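Local coordinates for Blr3880 protein (PDB 2OOD) that probably catalyses the zinc-dependent hydrolytic deamination of guanine to xanthine and ammonia, the single step of guanine degradation to xanthine, at residues V275-S278 against N279-R283; L306-L309 against G310-T313; F282-M285 against S286-A290; D263-G266 against P267-G271; S243-L246 against V247-D251. All coordinates share one frame; numbering follows the deposited sequence.

Contact 1 (V275-S278 against N279-R283); sequences VYLS and NNEFR
F282 N donates to S278 O at 3.0 Å, closing the first turn of helix 279-288 just where the chain, coming off strand 269-272, bends into it. S278 is the N-cap, and with E281 it forms a capping box. S278 OG stands between its own backbone N and carbonyl carbon (chi1 61°), which brings it over the start of the helix to accept from E281 N at 3.0 Å. E281 answers from the helix side: its chain, extended beyond CG, runs back so that OE1 takes S278 N at 2.8 Å on the lone pair turned away from OE2, in a fairly straight bond (162°). A water bridges the same oxygen to the loop, donating to E281 OE1 at 2.7 Å and to Y276 O at 2.8 Å. E281 OE2 accepts from L256 N, tying this corner to helix 255-260. With an alanine in place of E281, S278 N would probably lose its side-chain acceptor and L256 N its carboxylate mate, leaving the cap one-sided. L277 turns to the F282 ring, crossing it at about a right angle; its CD1 lies over one face, 4.1 Å from the F282 ring centroid.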
loop_
_atom_site.group_PDB
_atom_site.type_symbol
_atom_site.label_atom_id
_atom_site.label_comp_id
_atom_site.label_asym_id
_atom_site.label_seq_id
_atom_site.Cartn_x
_atom_site.Cartn_y
_atom_site.Cartn_z
ATOM N N VAL A 275 -17.778 5.497 1.162
ATOM C CA VAL A 275 -17.553 5.931 -0.217
ATOM C C VAL A 275 -18.583 6.795 -0.951
ATOM O O VAL A 275 -18.246 7.884 -1.404
ATOM C CB VAL A 275 -17.179 4.738 -1.110
ATOM C CG1 VAL A 275 -16.403 5.239 -2.317
ATOM C CG2 VAL A 275 -16.327 3.762 -0.339
ATOM N N TYR A 276 -19.820 6.335 -1.088
ATOM C CA TYR A 276 -20.813 7.134 -1.796
ATOM C C TYR A 276 -22.009 7.621 -0.986
ATOM O O TYR A 276 -23.084 7.852 -1.534
ATOM C CB TYR A 276 -21.277 6.381 -3.042
ATOM C CG TYR A 276 -20.189 6.315 -4.086
ATOM C CD1 TYR A 276 -19.828 7.442 -4.810
ATOM C CD2 TYR A 276 -19.460 5.154 -4.287
ATOM C CE1 TYR A 276 -18.760 7.420 -5.704
ATOM C CE2 TYR A 276 -18.389 5.119 -5.180
ATOM C CZ TYR A 276 -18.042 6.259 -5.882
ATOM O OH TYR A 276 -16.950 6.251 -6.733
ATOM N N LEU A 277 -21.809 7.800 0.313
ATOM C CA LEU A 277 -22.862 8.279 1.200
ATOM C C LEU A 277 -22.941 9.799 1.126
ATOM O O LEU A 277 -21.918 10.473 1.014
ATOM C CB LEU A 277 -22.565 7.884 2.651
ATOM C CG LEU A 277 -22.544 6.432 3.126
ATOM C CD1 LEU A 277 -21.846 6.370 4.464
ATOM C CD2 LEU A 277 -23.951 5.885 3.238
ATOM N N SER A 278 -24.157 10.334 1.212
ATOM C CA SER A 278 -24.378 11.779 1.175
ATOM C C SER A 278 -24.197 12.342 2.581
ATOM O O SER A 278 -24.183 11.587 3.551
ATOM C CB SER A 278 -25.798 12.072 0.710
ATOM O OG SER A 278 -26.743 11.501 1.604
ATOM N N ASN A 279 -24.065 13.659 2.699
ATOM C CA ASN A 279 -23.909 14.271 4.012
ATOM C C ASN A 279 -25.154 13.999 4.831
ATOM O O ASN A 279 -25.093 13.873 6.053
ATOM C CB ASN A 279 -23.700 15.775 3.892
ATOM C CG ASN A 279 -22.440 16.115 3.154
ATOM O OD1 ASN A 279 -22.002 17.262 3.125
ATOM N ND2 ASN A 279 -21.843 15.105 2.538
ATOM N N ASN A 280 -26.286 13.909 4.146
ATOM C CA ASN A 280 -27.551 13.634 4.800
ATOM C C ASN A 280 -27.490 12.233 5.407
ATOM O O ASN A 280 -27.870 12.029 6.562
ATOM C CB ASN A 280 -28.698 13.723 3.786
ATOM C CG ASN A 280 -30.044 13.402 4.403
ATOM O OD1 ASN A 280 -30.394 13.931 5.456
ATOM N ND2 ASN A 280 -30.808 12.537 3.747
ATOM N N GLU A 281 -27.004 11.273 4.627
ATOM C CA GLU A 281 -26.892 9.905 5.109
ATOM C C GLU A 281 -25.944 9.841 6.305
ATOM O O GLU A 281 -26.202 9.122 7.266
ATOM C CB GLU A 281 -26.425 8.975 3.979
ATOM C CG GLU A 281 -27.527 8.670 2.966
ATOM C CD GLU A 281 -27.041 7.848 1.785
ATOM O OE1 GLU A 281 -26.135 8.322 1.066
ATOM O OE2 GLU A 281 -27.567 6.730 1.572
ATOM N N PHE A 282 -24.854 10.600 6.262
ATOM C CA PHE A 282 -23.925 10.606 7.381
ATOM C C PHE A 282 -24.637 11.163 8.607
ATOM O O PHE A 282 -24.580 10.567 9.681
ATOM C CB PHE A 282 -22.690 11.460 7.075
ATOM C CG PHE A 282 -21.585 10.712 6.378
ATOM C CD1 PHE A 282 -21.031 9.571 6.941
ATOM C CD2 PHE A 282 -21.061 11.173 5.178
ATOM C CE1 PHE A 282 -19.969 8.900 6.319
ATOM C CE2 PHE A 282 -19.998 10.504 4.552
ATOM C CZ PHE A 282 -19.456 9.369 5.132
ATOM N N ARG A 283 -25.312 12.301 8.452
ATOM C CA ARG A 283 -26.017 12.906 9.574
ATOM C C ARG A 283 -27.054 11.967 10.178
ATOM O O ARG A 283 -27.213 11.926 11.393
ATOM C CB ARG A 283 -26.696 14.217 9.164
ATOM C CG ARG A 283 -25.751 15.411 9.014
ATOM C CD ARG A 283 -26.522 16.740 8.951
ATOM N NE ARG A 283 -27.550 16.731 7.903
ATOM C CZ ARG A 283 -27.333 17.031 6.621
ATOM N NH1 ARG A 283 -26.114 17.388 6.210
ATOM N NH2 ARG A 283 -28.329 16.938 5.741
HETATM O O HOH W 1 -25.458 6.592 -0.876
#

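Contact 2 (L306-L309 against G310-T313); sequences LFRL and GRAT
R308 and R311 lie side by side and point the same way, the R311 arm passing over one face of the R308 guanidinium with CG 3.5 Å from R308 NH2. In return, R308 NH2 comes to the edge of the R311 guanidinium, near its plane, and the two planes are 39° apart. A bend at chi2 (94°), repeated at chi3, folds R311 so that its methylenes rather than its head meet the neighbour. R308 NH2 is still 4.2 Å from R311 NE, a pairing of like charges probably eased by E366 and D314, which both form salt bridges to R311. The other flat group, the F307 ring, takes A312 CB obliquely, 3.9 Å from its CZ.

The backbone makes a single helical turn, 309-312. R308 is its N-cap and the centre of an inverse gamma turn; R308 O accepts R311 N at 3.1 Å from well above the carbonyl plane, and A312 N only weakly. At the far end L309 O is gripped twice, by T313 OG1 at 3.0 Å and by T313 N at 3.3 Å, from opposite faces of its plane. A valine in place of T313 would probably cost L309 O its hydroxyl partner, leaving T313 N, the longer bond of the pair, and so a less firmly held helix end.

The turn is wedged between larger elements: F307 stacks on F294 of strand 291-294, L309 and T313 rest on M321 of strand 320-323, and A312 packs on F282 of helix 279-288.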
loop_
_atom_site.group_PDB
_atom_site.type_symbol
_atom_site.label_atom_id
_atom_site.label_comp_id
_atom_site.label_asym_id
_atom_site.label_seq_id
_atom_site.Cartn_x
_atom_site.Cartn_y
_atom_site.Cartn_z
ATOM N N LEU A 306 -12.507 7.277 -2.916
ATOM C CA LEU A 306 -11.957 7.832 -1.687
ATOM C C LEU A 306 -13.018 8.135 -0.634
ATOM O O LEU A 306 -13.809 9.064 -0.781
ATOM C CB LEU A 306 -11.177 9.112 -2.003
ATOM C CG LEU A 306 -10.073 9.036 -3.063
ATOM C CD1 LEU A 306 -9.540 10.427 -3.334
ATOM C CD2 LEU A 306 -8.955 8.123 -2.597
ATOM N N PHE A 307 -13.024 7.339 0.428
ATOM C CA PHE A 307 -13.960 7.521 1.528
ATOM C C PHE A 307 -13.727 8.901 2.128
ATOM O O PHE A 307 -12.596 9.278 2.399
ATOM C CB PHE A 307 -13.719 6.447 2.589
ATOM C CG PHE A 307 -14.552 6.612 3.823
ATOM C CD1 PHE A 307 -15.909 6.329 3.809
ATOM C CD2 PHE A 307 -13.980 7.064 5.005
ATOM C CE1 PHE A 307 -16.683 6.496 4.956
ATOM C CE2 PHE A 307 -14.748 7.234 6.157
ATOM C CZ PHE A 307 -16.100 6.950 6.128
ATOM N N ARG A 308 -14.801 9.648 2.344
ATOM C CA ARG A 308 -14.689 10.991 2.899
ATOM C C ARG A 308 -14.494 10.968 4.414
ATOM O O ARG A 308 -15.404 11.245 5.191
ATOM C CB ARG A 308 -15.927 11.807 2.512
ATOM C CG ARG A 308 -16.083 11.987 1.002
ATOM C CD ARG A 308 -17.523 12.264 0.615
ATOM N NE ARG A 308 -18.018 13.493 1.214
ATOM C CZ ARG A 308 -19.292 13.719 1.521
ATOM N NH1 ARG A 308 -20.212 12.799 1.296
ATOM N NH2 ARG A 308 -19.640 14.879 2.050
ATOM N N LEU A 309 -13.276 10.637 4.817
ATOM C CA LEU A 309 -12.913 10.551 6.220
ATOM C C LEU A 309 -13.210 11.834 6.991
ATOM O O LEU A 309 -13.709 11.785 8.117
ATOM C CB LEU A 309 -11.429 10.196 6.334
ATOM C CG LEU A 309 -10.823 10.050 7.728
ATOM C CD1 LEU A 309 -11.610 9.023 8.531
ATOM C CD2 LEU A 309 -9.366 9.647 7.596
ATOM N N GLY A 310 -12.900 12.977 6.388
ATOM C CA GLY A 310 -13.141 14.249 7.045
ATOM C C GLY A 310 -14.601 14.563 7.339
ATOM O O GLY A 310 -14.897 15.337 8.251
ATOM N N ARG A 311 -15.513 13.969 6.575
ATOM C CA ARG A 311 -16.941 14.211 6.764
ATOM C C ARG A 311 -17.505 13.352 7.890
ATOM O O ARG A 311 -18.302 13.825 8.700
ATOM C CB ARG A 311 -17.712 13.919 5.470
ATOM C CG ARG A 311 -19.170 14.380 5.466
ATOM C CD ARG A 311 -19.315 15.776 4.861
ATOM N NE ARG A 311 -18.706 16.812 5.687
ATOM C CZ ARG A 311 -19.210 17.230 6.846
ATOM N NH1 ARG A 311 -20.342 16.698 7.310
ATOM N NH2 ARG A 311 -18.573 18.165 7.551
ATOM N N ALA A 312 -17.093 12.090 7.933
ATOM C CA ALA A 312 -17.562 11.175 8.962
ATOM C C ALA A 312 -17.089 11.610 10.348
ATOM O O ALA A 312 -17.732 11.304 11.350
ATOM C CB ALA A 312 -17.076 9.770 8.659
ATOM N N THR A 313 -15.968 12.326 10.400
ATOM C CA THR A 313 -15.414 12.801 11.663
ATOM C C THR A 313 -15.856 14.216 12.021
ATOM O O THR A 313 -15.321 14.830 12.943
ATOM C CB THR A 313 -13.880 12.765 11.645
ATOM O OG1 THR A 313 -13.395 13.498 10.513
ATOM C CG2 THR A 313 -13.391 11.335 11.574
#

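Contact 3 (F282-M285 against S286-A290); sequences FRRM and SKKGA
S286 N binds F282 O at 2.9 Å, the first of three regular i to i-4 backbone bonds along the last turns of helix 279-288. K287 N to R283 O and K288 N to R284 O continue the series. The pattern then frays: M285 O receives G289 N and A290 N, both weakly, the latter at 3.1 Å. G289 leaves the helix with positive phi (87°), where a CB would be jammed against K288 O, and the chain turns away toward strand 291-294. Among the side chains, S286 OG is hydrogen-bonded to R318 O.

Among the charged side chains, K288 NZ comes to the edge of the R284 guanidinium, near its plane, 4.5 Å from R284 NE. Two cations this close would be expected to repel, but E260 forms salt bridges to both, and D254 forms another to R284, so the pair is better read as a basic cluster round acidic partners.

The apolar contact is made by M285, a selenomethionine in this crystal. Its chain runs straight as far as SE and then bends at chi3 (77°), which swings CE toward A290; M285 CE meets A290 CB at 4.0 Å.

The helix is the crossover of the beta-alpha-beta unit 269-272, 279-288, 291-294 in the TIM-like barrel. M285 and A290 pack inward on F269 of the first strand, M285 and R284 touch L256 of helix 255-260, and F282 faces helix 309-312.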
loop_
_atom_site.group_PDB
_atom_site.type_symbol
_atom_site.label_atom_id
_atom_site.label_comp_id
_atom_site.label_asym_id
_atom_site.label_seq_id
_atom_site.Cartn_x
_atom_site.Cartn_y
_atom_site.Cartn_z
ATOM N N PHE A 282 -24.854 10.600 6.262
ATOM C CA PHE A 282 -23.925 10.606 7.381
ATOM C C PHE A 282 -24.637 11.163 8.607
ATOM O O PHE A 282 -24.580 10.567 9.681
ATOM C CB PHE A 282 -22.690 11.460 7.075
ATOM C CG PHE A 282 -21.585 10.712 6.378
ATOM C CD1 PHE A 282 -21.031 9.571 6.941
ATOM C CD2 PHE A 282 -21.061 11.173 5.178
ATOM C CE1 PHE A 282 -19.969 8.900 6.319
ATOM C CE2 PHE A 282 -19.998 10.504 4.552
ATOM C CZ PHE A 282 -19.456 9.369 5.132
ATOM N N ARG A 283 -25.312 12.301 8.452
ATOM C CA ARG A 283 -26.017 12.906 9.574
ATOM C C ARG A 283 -27.054 11.967 10.178
ATOM O O ARG A 283 -27.213 11.926 11.393
ATOM C CB ARG A 283 -26.696 14.217 9.164
ATOM C CG ARG A 283 -25.751 15.411 9.014
ATOM C CD ARG A 283 -26.522 16.740 8.951
ATOM N NE ARG A 283 -27.550 16.731 7.903
ATOM C CZ ARG A 283 -27.333 17.031 6.621
ATOM N NH1 ARG A 283 -26.114 17.388 6.210
ATOM N NH2 ARG A 283 -28.329 16.938 5.741
ATOM N N ARG A 284 -27.759 11.214 9.342
ATOM C CA ARG A 284 -28.774 10.295 9.839
ATOM C C ARG A 284 -28.147 9.197 10.692
ATOM O O ARG A 284 -28.661 8.860 11.760
ATOM C CB ARG A 284 -29.555 9.667 8.680
ATOM C CG ARG A 284 -30.244 10.677 7.783
ATOM C CD ARG A 284 -31.618 10.207 7.399
ATOM N NE ARG A 284 -31.596 9.017 6.560
ATOM C CZ ARG A 284 -31.224 9.014 5.284
ATOM N NH1 ARG A 284 -30.838 10.143 4.706
ATOM N NH2 ARG A 284 -31.263 7.889 4.581
HETATM N N MSE A 285 -27.040 8.633 10.220
HETATM C CA MSE A 285 -26.362 7.579 10.968
HETATM C C MSE A 285 -25.867 8.136 12.300
HETATM O O MSE A 285 -26.059 7.526 13.350
HETATM C CB MSE A 285 -25.192 7.029 10.161
HETATM C CG MSE A 285 -25.620 6.398 8.856
HETATM SE SE MSE A 285 -24.099 5.734 7.828
HETATM C CE MSE A 285 -23.773 4.097 8.845
ATOM N N SER A 286 -25.236 9.305 12.251
ATOM C CA SER A 286 -24.733 9.940 13.457
ATOM C C SER A 286 -25.863 10.048 14.481
ATOM O O SER A 286 -25.679 9.757 15.665
ATOM C CB SER A 286 -24.194 11.334 13.127
ATOM O OG SER A 286 -23.776 12.018 14.295
ATOM N N LYS A 287 -27.036 10.454 14.007
ATOM C CA LYS A 287 -28.213 10.618 14.853
ATOM C C LYS A 287 -28.726 9.299 15.436
ATOM O O LYS A 287 -28.980 9.212 16.634
ATOM C CB LYS A 287 -29.318 11.307 14.047
ATOM C CG LYS A 287 -30.584 11.634 14.823
ATOM C CD LYS A 287 -30.312 12.610 15.966
ATOM C CE LYS A 287 -31.587 13.383 16.370
ATOM N NZ LYS A 287 -32.727 12.507 16.826
ATOM N N LYS A 288 -28.875 8.277 14.598
ATOM C CA LYS A 288 -29.369 6.984 15.066
ATOM C C LYS A 288 -28.312 6.142 15.791
ATOM O O LYS A 288 -28.638 5.132 16.420
ATOM C CB LYS A 288 -29.940 6.171 13.899
ATOM C CG LYS A 288 -31.107 6.832 13.177
ATOM C CD LYS A 288 -31.828 5.825 12.292
ATOM C CE LYS A 288 -33.011 6.442 11.555
ATOM N NZ LYS A 288 -32.566 7.590 10.712
ATOM N N GLY A 289 -27.048 6.550 15.692
ATOM C CA GLY A 289 -25.979 5.819 16.349
ATOM C C GLY A 289 -25.391 4.674 15.544
ATOM O O GLY A 289 -24.675 3.835 16.091
ATOM N N ALA A 290 -25.694 4.623 14.251
ATOM C CA ALA A 290 -25.170 3.571 13.391
ATOM C C ALA A 290 -23.707 3.881 13.063
ATOM O O ALA A 290 -23.267 5.023 13.192
ATOM C CB ALA A 290 -25.993 3.484 12.118
#

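Contact 4 (D263-G266 against P267-G271); sequences DLVG and PKFSG
V265 lies over the F269 ring, its CG2 methyl almost centred on one face: 4.2 Å from the F269 ring centroid and 12° off the normal, a clear CH-pi contact. L264 approaches differently. Its carbonyl comes to the ring obliquely, and its side chain meets F269 through CB, 4.4 Å from F269 CD1. In F269, CG is anti to the backbone N (chi1 170°), which sends the phenyl back along the loop that leads into its own strand.

That loop is folded by a type II beta turn from G266 to F269, with P267 and K268 at the corners. The closing bond, F269 N to G266 O at 3.2 Å, is weak. At the backbone angles of G266 a CB would run into P267 CD. Just upstream, D263 is the C-prime residue of the Schellman motif that ends helix 255-260, so the segment joins that helix to barrel strand 269-272. K268 leaves the turn toward W230, making a cation-pi contact, with NZ bonded to D228 O.

V231 and T233 of strand 230-234 also pack on F269. The chemistry across the corner is thus mostly that of carbon: the side chains of L264 and V265 meet the phenyl through carbon alone, with the L264 and G266 carbonyls beside it, while the turn has a weak closing bond and, at its third position, the positive phi of K268 (73°) that makes it type II.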
loop_
_atom_site.group_PDB
_atom_site.type_symbol
_atom_site.label_atom_id
_atom_site.label_comp_id
_atom_site.label_asym_id
_atom_site.label_seq_id
_atom_site.Cartn_x
_atom_site.Cartn_y
_atom_site.Cartn_z
ATOM N N ASP A 263 -35.866 -0.928 9.870
ATOM C CA ASP A 263 -35.340 -0.706 11.224
ATOM C C ASP A 263 -33.988 -1.347 11.526
ATOM O O ASP A 263 -33.709 -1.688 12.677
ATOM C CB ASP A 263 -36.335 -1.196 12.278
ATOM C CG ASP A 263 -37.704 -0.582 12.114
ATOM O OD1 ASP A 263 -37.798 0.667 12.099
ATOM O OD2 ASP A 263 -38.683 -1.353 12.001
ATOM N N LEU A 264 -33.150 -1.509 10.508
ATOM C CA LEU A 264 -31.841 -2.100 10.715
ATOM C C LEU A 264 -30.822 -1.060 11.193
ATOM O O LEU A 264 -29.862 -1.399 11.889
ATOM C CB LEU A 264 -31.350 -2.746 9.421
ATOM C CG LEU A 264 -32.226 -3.872 8.875
ATOM C CD1 LEU A 264 -31.611 -4.428 7.597
ATOM C CD2 LEU A 264 -32.358 -4.964 9.922
ATOM N N VAL A 265 -31.030 0.205 10.832
ATOM C CA VAL A 265 -30.095 1.256 11.220
ATOM C C VAL A 265 -30.295 1.756 12.638
ATOM O O VAL A 265 -31.385 2.177 13.017
ATOM C CB VAL A 265 -30.167 2.468 10.266
ATOM C CG1 VAL A 265 -29.211 3.550 10.727
ATOM C CG2 VAL A 265 -29.819 2.033 8.861
ATOM N N GLY A 266 -29.216 1.706 13.411
ATOM C CA GLY A 266 -29.237 2.140 14.798
ATOM C C GLY A 266 -28.008 1.567 15.482
ATOM O O GLY A 266 -27.073 1.161 14.789
ATOM N N PRO A 267 -27.963 1.512 16.825
ATOM C CA PRO A 267 -26.786 0.961 17.511
ATOM C C PRO A 267 -26.446 -0.454 17.060
ATOM O O PRO A 267 -27.338 -1.255 16.788
ATOM C CB PRO A 267 -27.188 1.011 18.978
ATOM C CG PRO A 267 -28.027 2.242 19.036
ATOM C CD PRO A 267 -28.903 2.092 17.800
ATOM N N LYS A 268 -25.152 -0.747 16.974
ATOM C CA LYS A 268 -24.676 -2.065 16.576
ATOM C C LYS A 268 -24.847 -2.372 15.092
ATOM O O LYS A 268 -24.745 -3.528 14.674
ATOM C CB LYS A 268 -25.352 -3.152 17.419
ATOM C CG LYS A 268 -24.939 -3.135 18.888
ATOM C CD LYS A 268 -25.603 -4.259 19.668
ATOM C CE LYS A 268 -25.200 -4.224 21.133
ATOM N NZ LYS A 268 -25.751 -5.381 21.891
ATOM N N PHE A 269 -25.118 -1.340 14.302
ATOM C CA PHE A 269 -25.252 -1.501 12.857
ATOM C C PHE A 269 -23.936 -1.053 12.234
ATOM O O PHE A 269 -23.398 -0.007 12.602
ATOM C CB PHE A 269 -26.366 -0.618 12.300
ATOM C CG PHE A 269 -26.394 -0.550 10.788
ATOM C CD1 PHE A 269 -27.208 -1.404 10.051
ATOM C CD2 PHE A 269 -25.624 0.389 10.100
ATOM C CE1 PHE A 269 -27.260 -1.318 8.653
ATOM C CE2 PHE A 269 -25.674 0.475 8.704
ATOM C CZ PHE A 269 -26.494 -0.380 7.988
ATOM N N SER A 270 -23.415 -1.829 11.295
ATOM C CA SER A 270 -22.176 -1.453 10.636
ATOM C C SER A 270 -22.377 -1.499 9.132
ATOM O O SER A 270 -22.753 -2.536 8.588
ATOM C CB SER A 270 -21.039 -2.395 11.041
ATOM O OG SER A 270 -20.665 -2.201 12.392
ATOM N N GLY A 271 -22.152 -0.367 8.471
ATOM C CA GLY A 271 -22.292 -0.308 7.028
ATOM C C GLY A 271 -20.915 -0.168 6.414
ATOM O O GLY A 271 -20.284 0.869 6.556
#

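Contact 5 (S243-L246 against V247-D251); sequences SGVL and VEHPD
V247 covers the carbonyl ends of the preceding turn, its CG2 3.2 Å from S243 O and its CB 3.1 Å from G244 O. CG1 is the branch anti to the backbone N (chi1 173°), which puts CG2 beside that N and facing S243 O. V247 N is shared: it donates to G244 O at 2.9 Å, from well above the carbonyl plane, and weakly to S243 O. G244 O also takes E248 N at 2.7 Å in a nearly straight bond, so one carbonyl serves both an i to i-3 and an i to i-4 partner.

This is the C-terminal end of helix 239-248, which follows strand 230-234 of the amidohydrolase barrel; that strand carries the zinc ligand H234.

L246 contributes mainly backbone. P250 has no N-H to offer L246 O, and instead P250 CA approaches L246 O at 3.5 Å in a CA-H...O contact. V245 looks inward, packing on A208, F209 and V258, with its side chain about 9 Å from the bound guanine. V245 O accepts H249 N weakly at 2.8 Å and also lies at the edge of the H249 imidazole, near the ring plane, 3.6 Å from H249 CD2. H249 NE2 makes weak bonds to A208 O and A211 O. E248, bent at chi2, sends its carboxylate to a salt bridge with R169.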
loop_
_atom_site.group_PDB
_atom_site.type_symbol
_atom_site.label_atom_id
_atom_site.label_comp_id
_atom_site.label_asym_id
_atom_site.label_seq_id
_atom_site.Cartn_x
_atom_site.Cartn_y
_atom_site.Cartn_z
ATOM N N SER A 243 -26.462 2.471 -8.126
ATOM C CA SER A 243 -27.512 2.602 -9.133
ATOM C C SER A 243 -28.433 1.378 -9.074
ATOM O O SER A 243 -29.663 1.518 -8.964
ATOM C CB SER A 243 -26.895 2.724 -10.534
ATOM O OG SER A 243 -26.134 3.917 -10.661
ATOM N N GLY A 244 -27.834 0.186 -9.131
ATOM C CA GLY A 244 -28.604 -1.048 -9.079
ATOM C C GLY A 244 -29.514 -1.148 -7.863
ATOM O O GLY A 244 -30.675 -1.552 -7.978
ATOM N N VAL A 245 -28.987 -0.779 -6.699
ATOM C CA VAL A 245 -29.739 -0.816 -5.446
ATOM C C VAL A 245 -31.035 0.001 -5.511
ATOM O O VAL A 245 -32.090 -0.461 -5.059
ATOM C CB VAL A 245 -28.866 -0.293 -4.268
ATOM C CG1 VAL A 245 -29.719 -0.086 -3.011
ATOM C CG2 VAL A 245 -27.752 -1.285 -3.989
ATOM N N LEU A 246 -30.954 1.212 -6.063
ATOM C CA LEU A 246 -32.135 2.065 -6.170
ATOM C C LEU A 246 -33.072 1.516 -7.225
ATOM O O LEU A 246 -34.239 1.910 -7.307
ATOM C CB LEU A 246 -31.745 3.506 -6.501
ATOM C CG LEU A 246 -31.112 4.251 -5.319
ATOM C CD1 LEU A 246 -30.765 5.670 -5.755
ATOM C CD2 LEU A 246 -32.067 4.263 -4.113
ATOM N N VAL A 247 -32.556 0.601 -8.039
ATOM C CA VAL A 247 -33.374 -0.033 -9.062
ATOM C C VAL A 247 -34.051 -1.241 -8.403
ATOM O O VAL A 247 -35.271 -1.408 -8.499
ATOM C CB VAL A 247 -32.518 -0.481 -10.284
ATOM C CG1 VAL A 247 -33.364 -1.299 -11.252
ATOM C CG2 VAL A 247 -31.972 0.741 -10.998
ATOM N N GLU A 248 -33.262 -2.062 -7.713
ATOM C CA GLU A 248 -33.787 -3.247 -7.017
ATOM C C GLU A 248 -34.728 -2.839 -5.870
ATOM O O GLU A 248 -35.492 -3.666 -5.348
ATOM C CB GLU A 248 -32.638 -4.066 -6.422
ATOM C CG GLU A 248 -31.562 -4.521 -7.401
ATOM C CD GLU A 248 -31.991 -5.713 -8.231
ATOM O OE1 GLU A 248 -32.615 -6.638 -7.650
ATOM O OE2 GLU A 248 -31.690 -5.731 -9.453
ATOM N N HIS A 249 -34.634 -1.572 -5.462
ATOM C CA HIS A 249 -35.463 -1.026 -4.387
ATOM C C HIS A 249 -35.965 0.343 -4.832
ATOM O O HIS A 249 -35.514 1.396 -4.335
ATOM C CB HIS A 249 -34.647 -0.908 -3.095
ATOM C CG HIS A 249 -34.236 -2.230 -2.530
ATOM N ND1 HIS A 249 -35.132 -3.098 -1.942
ATOM C CD2 HIS A 249 -33.035 -2.857 -2.509
ATOM C CE1 HIS A 249 -34.501 -4.203 -1.584
ATOM N NE2 HIS A 249 -33.227 -4.082 -1.918
ATOM N N PRO A 250 -36.923 0.339 -5.773
ATOM C CA PRO A 250 -37.562 1.515 -6.375
ATOM C C PRO A 250 -38.288 2.423 -5.399
ATOM O O PRO A 250 -38.484 3.608 -5.667
ATOM C CB PRO A 250 -38.505 0.901 -7.408
ATOM C CG PRO A 250 -38.920 -0.366 -6.748
ATOM C CD PRO A 250 -37.610 -0.896 -6.194
ATOM N N ASP A 251 -38.664 1.876 -4.255
ATOM C CA ASP A 251 -39.402 2.650 -3.266
ATOM C C ASP A 251 -38.540 3.318 -2.198
ATOM O O ASP A 251 -39.065 3.716 -1.151
ATOM C CB ASP A 251 -40.426 1.745 -2.584
ATOM C CG ASP A 251 -39.784 0.505 -1.978
ATOM O OD1 ASP A 251 -39.101 -0.246 -2.733
ATOM O OD2 ASP A 251 -39.960 0.293 -0.750
#

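How the contacts relate
Along the chain the order is contact 5, 4, 1, 3, 2, all within the amidohydrolase barrel. Contacts 1 and 3 are the start and end of helix 279-288, overlapping at F282 and R283, with centres about 9 Å apart. Contact 4 leads into strand 269-272 just before that helix and touches contact 3 at A290, also about 9 Å away between centres. Contact 2, in the short helix 309-312, meets contacts 1 and 3, the three coming together at F282, but stays about 7 Å from contact 4 between nearest atoms. Contact 5 stands apart at the end of helix 239-248, its centre about 17 Å from that of contact 1. The other four form one connected region running from a barrel strand to the helices outside it.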